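Local coordinates for glycoside hydrolase family protein (Novosphingobium sp. PP1Y, PDB 6Q2F) that probably hydrolyses terminal alpha-L-rhamnosyl residues from rhamnose-containing glycosides, as an alpha-L-rhamnosidase of a glycoside hydrolase family, at residues A[317-322]-A[541-546]; A[305-310]-A[379-384]; A[212-217]-A[531-536]. All coordinates share one frame; numbering follows the deposited sequence.

Interaction 1: A[317-322]-A[541-546]; sequences TISFAP and GTREQS
The guanidinium group of R543 reaches the hydroxyl of S319 although the backbones stay well apart, the CA atoms of R543 and S319 being 10.3 Å from each other. NH2 of R543 donates to OG of S319 at 2.7 Å, and the N-H...O angle of 143° makes the bond moderately bent. The hydroxyl lies at the edge of the guanidinium group, tilted 24° from its plane. From CG to NE the arginine chain runs fully extended, which carries the charged head from the first turn of helix 543-575 to strand 316-325. This strand end is the tight part: OG of S319 is also hydrogen-bonded to S273, while NH2 of R543 forms a salt bridge with D402 and NH1 donates to the carbonyl of L378. The helix end is looser and more open to solvent. There T542 and Q545 form a capping box, Q545 N donating to T542 OG1 at 3.1 Å and T542 N to Q545 OE1 at 2.8 Å, and E544 is exposed. A single charge-assisted bond thus joins strand and helix; D402 and the L378 carbonyl fix the rotation of the guanidinium group, and D402 probably balances its charge, so that NH2 is held ready for the S319 hydroxyl.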
loop_
_atom_site.group_PDB
_atom_site.type_symbol
_atom_site.label_atom_id
_atom_site.label_comp_id
_atom_site.label_asym_id
_atom_site.label_seq_id
_atom_site.Cartn_x
_atom_site.Cartn_y
_atom_site.Cartn_z
ATOM N N THR A 317 -27.531 9.697 -1.433
ATOM C CA THR A 317 -28.929 9.338 -1.598
ATOM C C THR A 317 -29.210 8.080 -0.791
ATOM O O THR A 317 -28.430 7.129 -0.841
ATOM C CB THR A 317 -29.256 9.117 -3.072
ATOM O OG1 THR A 317 -29.003 10.333 -3.792
ATOM C CG2 THR A 317 -30.709 8.718 -3.239
ATOM N N ILE A 318 -30.293 8.094 -0.022
ATOM C CA ILE A 318 -30.743 6.928 0.721
ATOM C C ILE A 318 -32.199 6.716 0.371
ATOM O O ILE A 318 -32.917 7.668 0.063
ATOM C CB ILE A 318 -30.579 7.084 2.248
ATOM C CG1 ILE A 318 -31.316 8.333 2.731
ATOM C CG2 ILE A 318 -29.096 7.106 2.640
ATOM C CD1 ILE A 318 -31.450 8.410 4.239
ATOM N N SER A 319 -32.633 5.458 0.421
ATOM C CA SER A 319 -34.018 5.096 0.173
ATOM C C SER A 319 -34.485 4.164 1.281
ATOM O O SER A 319 -33.682 3.459 1.897
ATOM C CB SER A 319 -34.184 4.424 -1.194
ATOM O OG SER A 319 -35.553 4.216 -1.478
ATOM N N PHE A 320 -35.795 4.149 1.520
ATOM C CA PHE A 320 -36.316 3.435 2.677
ATOM C C PHE A 320 -37.782 3.097 2.454
ATOM O O PHE A 320 -38.410 3.560 1.499
ATOM C CB PHE A 320 -36.143 4.269 3.946
ATOM C CG PHE A 320 -36.259 5.748 3.709
ATOM C CD1 PHE A 320 -37.499 6.356 3.633
ATOM C CD2 PHE A 320 -35.125 6.526 3.548
ATOM C CE1 PHE A 320 -37.606 7.713 3.407
ATOM C CE2 PHE A 320 -35.227 7.880 3.318
ATOM C CZ PHE A 320 -36.469 8.476 3.251
ATOM N N ALA A 321 -38.311 2.269 3.350
ATOM C CA ALA A 321 -39.746 2.049 3.397
ATOM C C ALA A 321 -40.456 3.378 3.650
ATOM O O ALA A 321 -39.944 4.216 4.404
ATOM C CB ALA A 321 -40.093 1.035 4.490
ATOM N N PRO A 322 -41.629 3.601 3.055
ATOM C CA PRO A 322 -42.235 4.941 3.084
ATOM C C PRO A 322 -42.478 5.452 4.498
ATOM O O PRO A 322 -42.594 4.691 5.460
ATOM C CB PRO A 322 -43.560 4.752 2.334
ATOM C CG PRO A 322 -43.372 3.522 1.517
ATOM C CD PRO A 322 -42.449 2.637 2.304
ATOM N N GLY A 541 -35.486 -2.622 -12.273
ATOM C CA GLY A 541 -35.806 -3.923 -11.706
ATOM C C GLY A 541 -35.850 -3.846 -10.189
ATOM O O GLY A 541 -36.120 -2.793 -9.598
ATOM N N THR A 542 -35.580 -4.977 -9.546
ATOM C CA THR A 542 -35.556 -5.007 -8.091
ATOM C C THR A 542 -34.310 -4.300 -7.575
ATOM O O THR A 542 -33.336 -4.097 -8.304
ATOM C CB THR A 542 -35.576 -6.447 -7.583
ATOM O OG1 THR A 542 -34.333 -7.074 -7.912
ATOM C CG2 THR A 542 -36.716 -7.234 -8.253
ATOM N N ARG A 543 -34.342 -3.925 -6.292
ATOM C CA ARG A 543 -33.156 -3.331 -5.677
ATOM C C ARG A 543 -31.952 -4.243 -5.820
ATOM O O ARG A 543 -30.826 -3.774 -6.027
ATOM C CB ARG A 543 -33.402 -3.027 -4.195
ATOM C CG ARG A 543 -34.398 -1.915 -3.914
ATOM C CD ARG A 543 -34.347 -1.524 -2.433
ATOM N NE ARG A 543 -35.349 -0.515 -2.108
ATOM C CZ ARG A 543 -35.205 0.780 -2.363
ATOM N NH1 ARG A 543 -34.093 1.220 -2.942
ATOM N NH2 ARG A 543 -36.172 1.635 -2.045
ATOM N N GLU A 544 -32.167 -5.553 -5.704
ATOM C CA GLU A 544 -31.055 -6.490 -5.787
ATOM C C GLU A 544 -30.462 -6.512 -7.189
ATOM O O GLU A 544 -29.238 -6.530 -7.352
ATOM C CB GLU A 544 -31.510 -7.885 -5.352
ATOM C CG GLU A 544 -30.387 -8.943 -5.287
ATOM C CD GLU A 544 -29.231 -8.573 -4.352
ATOM O OE1 GLU A 544 -29.442 -7.838 -3.363
ATOM O OE2 GLU A 544 -28.097 -9.027 -4.611
ATOM N N GLN A 545 -31.315 -6.500 -8.219
ATOM C CA GLN A 545 -30.825 -6.476 -9.593
ATOM C C GLN A 545 -30.025 -5.211 -9.883
ATOM O O GLN A 545 -28.986 -5.260 -10.550
ATOM C CB GLN A 545 -31.994 -6.585 -10.563
ATOM C CG GLN A 545 -32.632 -7.946 -10.661
ATOM C CD GLN A 545 -33.907 -7.869 -11.498
ATOM O OE1 GLN A 545 -34.778 -7.043 -11.236
ATOM N NE2 GLN A 545 -33.994 -8.699 -12.531
ATOM N N SER A 546 -30.508 -4.058 -9.420
ATOM C CA SER A 546 -29.749 -2.831 -9.639
ATOM C C SER A 546 -28.461 -2.854 -8.837
ATOM O O SER A 546 -27.416 -2.418 -9.325
ATOM C CB SER A 546 -30.590 -1.602 -9.292
ATOM O OG SER A 546 -31.395 -1.229 -10.402
#

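Interaction 2: A[305-310]-A[379-384]; sequences PIKALE and VDRYET
K307 and D380 approach from opposite directions, the lysine ammonium meeting the carboxylate almost evenly between its two oxygens. NZ of K307 stands 3.2 Å from OD1 of D380 and equally far from OD2, a salt bridge whose two hydrogen bonds are both weak. The lysine sets out with CG anti to the backbone N (chi1 -172°); the chain is otherwise extended and leaves the straight course at chi3 (-142°), bringing NZ to the carboxylate. NH2 of R381 donates to OD2 of D380 at 2.7 Å, nearly in the guanidinium plane, and uses the syn lone pair of that oxygen; NE adds a weak bond to the same atom. The bend at chi3 of R381 (-59°) folds the chain back to its sequence neighbour. The two cations therefore converge on one acid: NZ of K307 lies 3.3 Å from NH2 of R381, obliquely placed against the guanidinium group, and the shared carboxylate probably offsets their like charge. OD1 of D380 also accepts from the backbone N of S319, which ties the acid to strand 316-325. On edge strand 303-308, I306 and K307 both face L294 of the neighbouring strand 293-297, a classic beta bulge. The result is a three-residue salt-bridge network, joining a bulged edge strand to the turn that leads into helix 382-385.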
loop_
_atom_site.group_PDB
_atom_site.type_symbol
_atom_site.label_atom_id
_atom_site.label_comp_id
_atom_site.label_asym_id
_atom_site.label_seq_id
_atom_site.Cartn_x
_atom_site.Cartn_y
_atom_site.Cartn_z
ATOM N N PRO A 305 -35.860 8.046 14.119
ATOM C CA PRO A 305 -34.876 8.046 13.030
ATOM C C PRO A 305 -35.259 7.079 11.916
ATOM O O PRO A 305 -35.715 5.960 12.161
ATOM C CB PRO A 305 -33.569 7.633 13.724
ATOM C CG PRO A 305 -33.979 7.053 15.043
ATOM C CD PRO A 305 -35.237 7.772 15.424
ATOM N N ILE A 306 -35.084 7.541 10.681
ATOM C CA ILE A 306 -35.351 6.723 9.502
ATOM C C ILE A 306 -34.105 5.967 9.066
ATOM O O ILE A 306 -34.127 4.741 8.924
ATOM C CB ILE A 306 -35.902 7.613 8.366
ATOM C CG1 ILE A 306 -37.276 8.169 8.748
ATOM C CG2 ILE A 306 -35.967 6.840 7.063
ATOM C CD1 ILE A 306 -37.837 9.177 7.761
ATOM N N LYS A 307 -33.003 6.689 8.870
ATOM C CA LYS A 307 -31.754 6.130 8.376
ATOM C C LYS A 307 -30.681 7.203 8.480
ATOM O O LYS A 307 -30.980 8.397 8.425
ATOM C CB LYS A 307 -31.883 5.652 6.919
ATOM C CG LYS A 307 -30.675 4.879 6.391
ATOM C CD LYS A 307 -30.895 4.434 4.960
ATOM C CE LYS A 307 -30.329 3.049 4.708
ATOM N NZ LYS A 307 -30.920 2.485 3.466
ATOM N N ALA A 308 -29.437 6.766 8.641
ATOM C CA ALA A 308 -28.305 7.679 8.663
ATOM C C ALA A 308 -27.770 7.897 7.252
ATOM O O ALA A 308 -27.999 7.097 6.342
ATOM C CB ALA A 308 -27.192 7.153 9.572
ATOM N N LEU A 309 -27.045 9.000 7.083
ATOM C CA LEU A 309 -26.457 9.373 5.800
ATOM C C LEU A 309 -24.977 9.651 6.008
ATOM O O LEU A 309 -24.620 10.661 6.623
ATOM C CB LEU A 309 -27.141 10.609 5.207
ATOM C CG LEU A 309 -28.621 10.555 4.828
ATOM C CD1 LEU A 309 -29.509 10.900 6.009
ATOM C CD2 LEU A 309 -28.900 11.483 3.660
ATOM N N GLU A 310 -24.115 8.770 5.498
ATOM C CA GLU A 310 -22.703 9.119 5.412
ATOM C C GLU A 310 -22.531 10.202 4.361
ATOM O O GLU A 310 -23.030 10.074 3.238
ATOM C CB GLU A 310 -21.844 7.906 5.062
ATOM C CG GLU A 310 -21.246 7.183 6.263
ATOM C CD GLU A 310 -20.034 6.344 5.889
ATOM O OE1 GLU A 310 -18.967 6.928 5.591
ATOM O OE2 GLU A 310 -20.152 5.100 5.882
ATOM N N VAL A 379 -32.402 4.243 -6.122
ATOM C CA VAL A 379 -31.336 3.321 -5.762
ATOM C C VAL A 379 -30.692 3.806 -4.475
ATOM O O VAL A 379 -30.156 4.920 -4.406
ATOM C CB VAL A 379 -30.311 3.194 -6.886
ATOM C CG1 VAL A 379 -29.111 2.383 -6.393
ATOM C CG2 VAL A 379 -30.953 2.527 -8.107
ATOM N N ASP A 380 -30.762 2.979 -3.438
ATOM C CA ASP A 380 -30.180 3.350 -2.161
ATOM C C ASP A 380 -28.667 3.483 -2.292
ATOM O O ASP A 380 -27.995 2.574 -2.785
ATOM C CB ASP A 380 -30.544 2.309 -1.105
ATOM C CG ASP A 380 -29.951 2.630 0.235
ATOM O OD1 ASP A 380 -30.136 3.781 0.691
ATOM O OD2 ASP A 380 -29.283 1.752 0.820
ATOM N N ARG A 381 -28.146 4.636 -1.875
ATOM C CA ARG A 381 -26.715 4.939 -1.924
ATOM C C ARG A 381 -26.126 4.701 -3.313
ATOM O O ARG A 381 -25.056 4.098 -3.471
ATOM C CB ARG A 381 -25.959 4.162 -0.844
ATOM C CG ARG A 381 -25.796 5.014 0.420
ATOM C CD ARG A 381 -25.612 4.182 1.632
ATOM N NE ARG A 381 -26.733 3.280 1.850
ATOM C CZ ARG A 381 -26.763 2.412 2.853
ATOM N NH1 ARG A 381 -25.733 2.365 3.691
ATOM N NH2 ARG A 381 -27.799 1.600 3.022
ATOM N N TYR A 382 -26.817 5.237 -4.333
ATOM C CA TYR A 382 -26.394 4.997 -5.710
ATOM C C TYR A 382 -25.070 5.683 -6.015
ATOM O O TYR A 382 -24.266 5.161 -6.795
ATOM C CB TYR A 382 -27.482 5.445 -6.698
ATOM C CG TYR A 382 -27.449 6.905 -7.112
ATOM C CD1 TYR A 382 -26.657 7.332 -8.178
ATOM C CD2 TYR A 382 -28.208 7.854 -6.441
ATOM C CE1 TYR A 382 -26.614 8.662 -8.552
ATOM C CE2 TYR A 382 -28.182 9.184 -6.813
ATOM C CZ TYR A 382 -27.384 9.584 -7.872
ATOM O OH TYR A 382 -27.355 10.916 -8.239
ATOM N N GLU A 383 -24.826 6.862 -5.424
ATOM C CA GLU A 383 -23.586 7.580 -5.711
ATOM C C GLU A 383 -22.367 6.704 -5.439
ATOM O O GLU A 383 -21.460 6.614 -6.274
ATOM C CB GLU A 383 -23.514 8.878 -4.900
ATOM C CG GLU A 383 -24.608 9.902 -5.249
ATOM C CD GLU A 383 -25.759 9.846 -4.282
ATOM O OE1 GLU A 383 -25.830 8.849 -3.536
ATOM O OE2 GLU A 383 -26.595 10.772 -4.256
ATOM N N THR A 384 -22.326 6.037 -4.279
ATOM C CA THR A 384 -21.166 5.194 -4.001
ATOM C C THR A 384 -21.202 3.918 -4.836
ATOM O O THR A 384 -20.163 3.475 -5.335
ATOM C CB THR A 384 -21.037 4.884 -2.498
ATOM O OG1 THR A 384 -19.902 4.030 -2.276
ATOM C CG2 THR A 384 -22.263 4.227 -1.936
#

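Interaction 3: A[212-217]-A[531-536]; sequences LAFPVP and WLPALT
L212 and F214 are alternate residues of strand 206-217; L212 meets L532 and P533, and F214 meets P533. The strand presents one apolar face here, and the segment 531-536 answers with a leucine and the ring of a proline. Along L212, CB leads away from the strand to CG, which stands anti to the carbonyl carbon (chi1 -56°) and divides the chain into two methyls. Of these, CD1 makes the contact: it lies 3.7 Å from CB of L532 and 4.0 Å from CD of P533, and also comes within 4.0 Å of CD1 of L532. The methyl thus sits where the two residues join, and the leucine side chain crosses each of them at about a right angle.

The strand is part of a four-stranded antiparallel sheet, in which 206-217 runs between 436-447 and 413-414. Segment 531-536 lies between helices 516-524 and 543-575. L532 also packs on L443 of strand 436-447, so that it touches two adjacent strands of the sheet.

The F214 ring meets the proline at CB and CG, whereas L212 meets its CD. CG of F214 lies between the backbone N and the carbonyl carbon (chi1 49°), turning the ring to P533. CE2 of F214 approaches CG of P533 to 3.8 Å and CB of P533 to 4.0 Å, the two side chains sliding past each other in opposite directions. V407 packs on the same phenylalanine. As for the backbone of the proline, its carbonyl oxygen is gripped twice by T536: OG1 of T536 donates to O of P533 at 2.8 Å, and the backbone N of T536 at 3.0 Å.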
loop_
_atom_site.group_PDB
_atom_site.type_symbol
_atom_site.label_atom_id
_atom_site.label_comp_id
_atom_site.label_asym_id
_atom_site.label_seq_id
_atom_site.Cartn_x
_atom_site.Cartn_y
_atom_site.Cartn_z
ATOM N N LEU A 212 -31.333 7.585 -23.251
ATOM C CA LEU A 212 -32.211 6.486 -22.902
ATOM C C LEU A 212 -33.565 7.054 -22.519
ATOM O O LEU A 212 -33.662 8.135 -21.933
ATOM C CB LEU A 212 -31.653 5.655 -21.748
ATOM C CG LEU A 212 -30.253 5.092 -21.956
ATOM C CD1 LEU A 212 -29.760 4.504 -20.653
ATOM C CD2 LEU A 212 -30.245 4.050 -23.095
ATOM N N ALA A 213 -34.609 6.326 -22.881
ATOM C CA ALA A 213 -35.958 6.657 -22.465
ATOM C C ALA A 213 -36.589 5.410 -21.877
ATOM O O ALA A 213 -36.303 4.288 -22.304
ATOM C CB ALA A 213 -36.807 7.190 -23.621
ATOM N N PHE A 214 -37.450 5.615 -20.889
ATOM C CA PHE A 214 -38.106 4.501 -20.229
ATOM C C PHE A 214 -39.364 5.018 -19.559
ATOM O O PHE A 214 -39.401 6.176 -19.125
ATOM C CB PHE A 214 -37.177 3.830 -19.211
ATOM C CG PHE A 214 -36.493 4.792 -18.276
ATOM C CD1 PHE A 214 -37.088 5.150 -17.079
ATOM C CD2 PHE A 214 -35.258 5.333 -18.593
ATOM C CE1 PHE A 214 -36.465 6.033 -16.203
ATOM C CE2 PHE A 214 -34.628 6.218 -17.723
ATOM C CZ PHE A 214 -35.239 6.566 -16.524
ATOM N N PRO A 215 -40.411 4.205 -19.489
ATOM C CA PRO A 215 -41.643 4.641 -18.830
ATOM C C PRO A 215 -41.452 4.714 -17.328
ATOM O O PRO A 215 -40.642 3.995 -16.738
ATOM C CB PRO A 215 -42.659 3.556 -19.206
ATOM C CG PRO A 215 -42.023 2.794 -20.347
ATOM C CD PRO A 215 -40.553 2.884 -20.111
ATOM N N VAL A 216 -42.220 5.598 -16.709
ATOM C CA VAL A 216 -42.078 5.868 -15.286
ATOM C C VAL A 216 -43.470 6.258 -14.801
ATOM O O VAL A 216 -44.259 6.812 -15.583
ATOM C CB VAL A 216 -41.011 6.953 -15.042
ATOM C CG1 VAL A 216 -39.634 6.493 -15.480
ATOM C CG2 VAL A 216 -41.393 8.277 -15.684
ATOM N N PRO A 217 -43.844 5.947 -13.563
ATOM C CA PRO A 217 -45.200 6.268 -13.107
ATOM C C PRO A 217 -45.332 7.734 -12.724
ATOM O O PRO A 217 -44.424 8.331 -12.138
ATOM C CB PRO A 217 -45.379 5.358 -11.887
ATOM C CG PRO A 217 -43.996 5.225 -11.347
ATOM C CD PRO A 217 -43.086 5.198 -12.546
ATOM N N TRP A 531 -29.583 -0.870 -17.899
ATOM C CA TRP A 531 -29.298 -0.679 -16.486
ATOM C C TRP A 531 -28.638 0.658 -16.175
ATOM O O TRP A 531 -28.633 1.068 -15.006
ATOM C CB TRP A 531 -28.419 -1.825 -15.981
ATOM C CG TRP A 531 -29.089 -3.145 -16.178
ATOM C CD1 TRP A 531 -28.970 -3.973 -17.262
ATOM C CD2 TRP A 531 -30.004 -3.787 -15.278
ATOM N NE1 TRP A 531 -29.748 -5.094 -17.087
ATOM C CE2 TRP A 531 -30.395 -5.005 -15.881
ATOM C CE3 TRP A 531 -30.521 -3.457 -14.017
ATOM C CZ2 TRP A 531 -31.283 -5.891 -15.268
ATOM C CZ3 TRP A 531 -31.398 -4.337 -13.404
ATOM C CH2 TRP A 531 -31.777 -5.539 -14.035
ATOM N N LEU A 532 -28.121 1.361 -17.184
ATOM C CA LEU A 532 -27.484 2.655 -16.945
ATOM C C LEU A 532 -28.285 3.598 -16.051
ATOM O O LEU A 532 -27.653 4.317 -15.260
ATOM C CB LEU A 532 -27.175 3.344 -18.282
ATOM C CG LEU A 532 -26.210 2.582 -19.190
ATOM C CD1 LEU A 532 -25.927 3.369 -20.451
ATOM C CD2 LEU A 532 -24.918 2.258 -18.461
ATOM N N PRO A 533 -29.628 3.655 -16.102
ATOM C CA PRO A 533 -30.331 4.604 -15.220
ATOM C C PRO A 533 -30.040 4.395 -13.749
ATOM O O PRO A 533 -30.137 5.352 -12.972
ATOM C CB PRO A 533 -31.808 4.355 -15.552
ATOM C CG PRO A 533 -31.789 3.880 -16.952
ATOM C CD PRO A 533 -30.573 3.008 -17.035
ATOM N N ALA A 534 -29.670 3.176 -13.346
ATOM C CA ALA A 534 -29.274 2.932 -11.962
ATOM C C ALA A 534 -28.063 3.759 -11.565
ATOM O O ALA A 534 -27.926 4.140 -10.397
ATOM C CB ALA A 534 -28.984 1.444 -11.757
ATOM N N LEU A 535 -27.157 4.015 -12.507
ATOM C CA LEU A 535 -25.986 4.841 -12.219
ATOM C C LEU A 535 -26.368 6.269 -11.861
ATOM O O LEU A 535 -25.541 6.998 -11.296
ATOM C CB LEU A 535 -25.049 4.870 -13.427
ATOM C CG LEU A 535 -24.409 3.553 -13.831
ATOM C CD1 LEU A 535 -23.902 3.638 -15.251
ATOM C CD2 LEU A 535 -23.263 3.248 -12.865
ATOM N N THR A 536 -27.592 6.689 -12.188
ATOM C CA THR A 536 -28.067 8.030 -11.885
ATOM C C THR A 536 -29.106 8.055 -10.773
ATOM O O THR A 536 -29.678 9.114 -10.510
ATOM C CB THR A 536 -28.659 8.683 -13.136
ATOM O OG1 THR A 536 -29.936 8.095 -13.407
ATOM C CG2 THR A 536 -27.753 8.466 -14.331
#

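In the fold
The three contacts lie on the same side of the chain's centre. Interactions 1 and 2 have centres about 10 Å apart. Between interactions 1 and 3 the centres are about 14 Å apart, and between interactions 2 and 3 about 19 Å. In chain order the segments run 212-217, 305-310, 317-322, 379-384, 531-536 and 541-546, so interaction 2 falls between the halves of interaction 3, while interactions 1 and 2 alternate. Strands 303-308 and 316-325 belong to different antiparallel sheets. Strands 206-217 and 316-325 meet the 531-546 region directly, and strand 303-308 does so through the turn at 379-384, whose Y382 packs on segment 531-536. Three sheets are thereby joined to the start of helix 543-575.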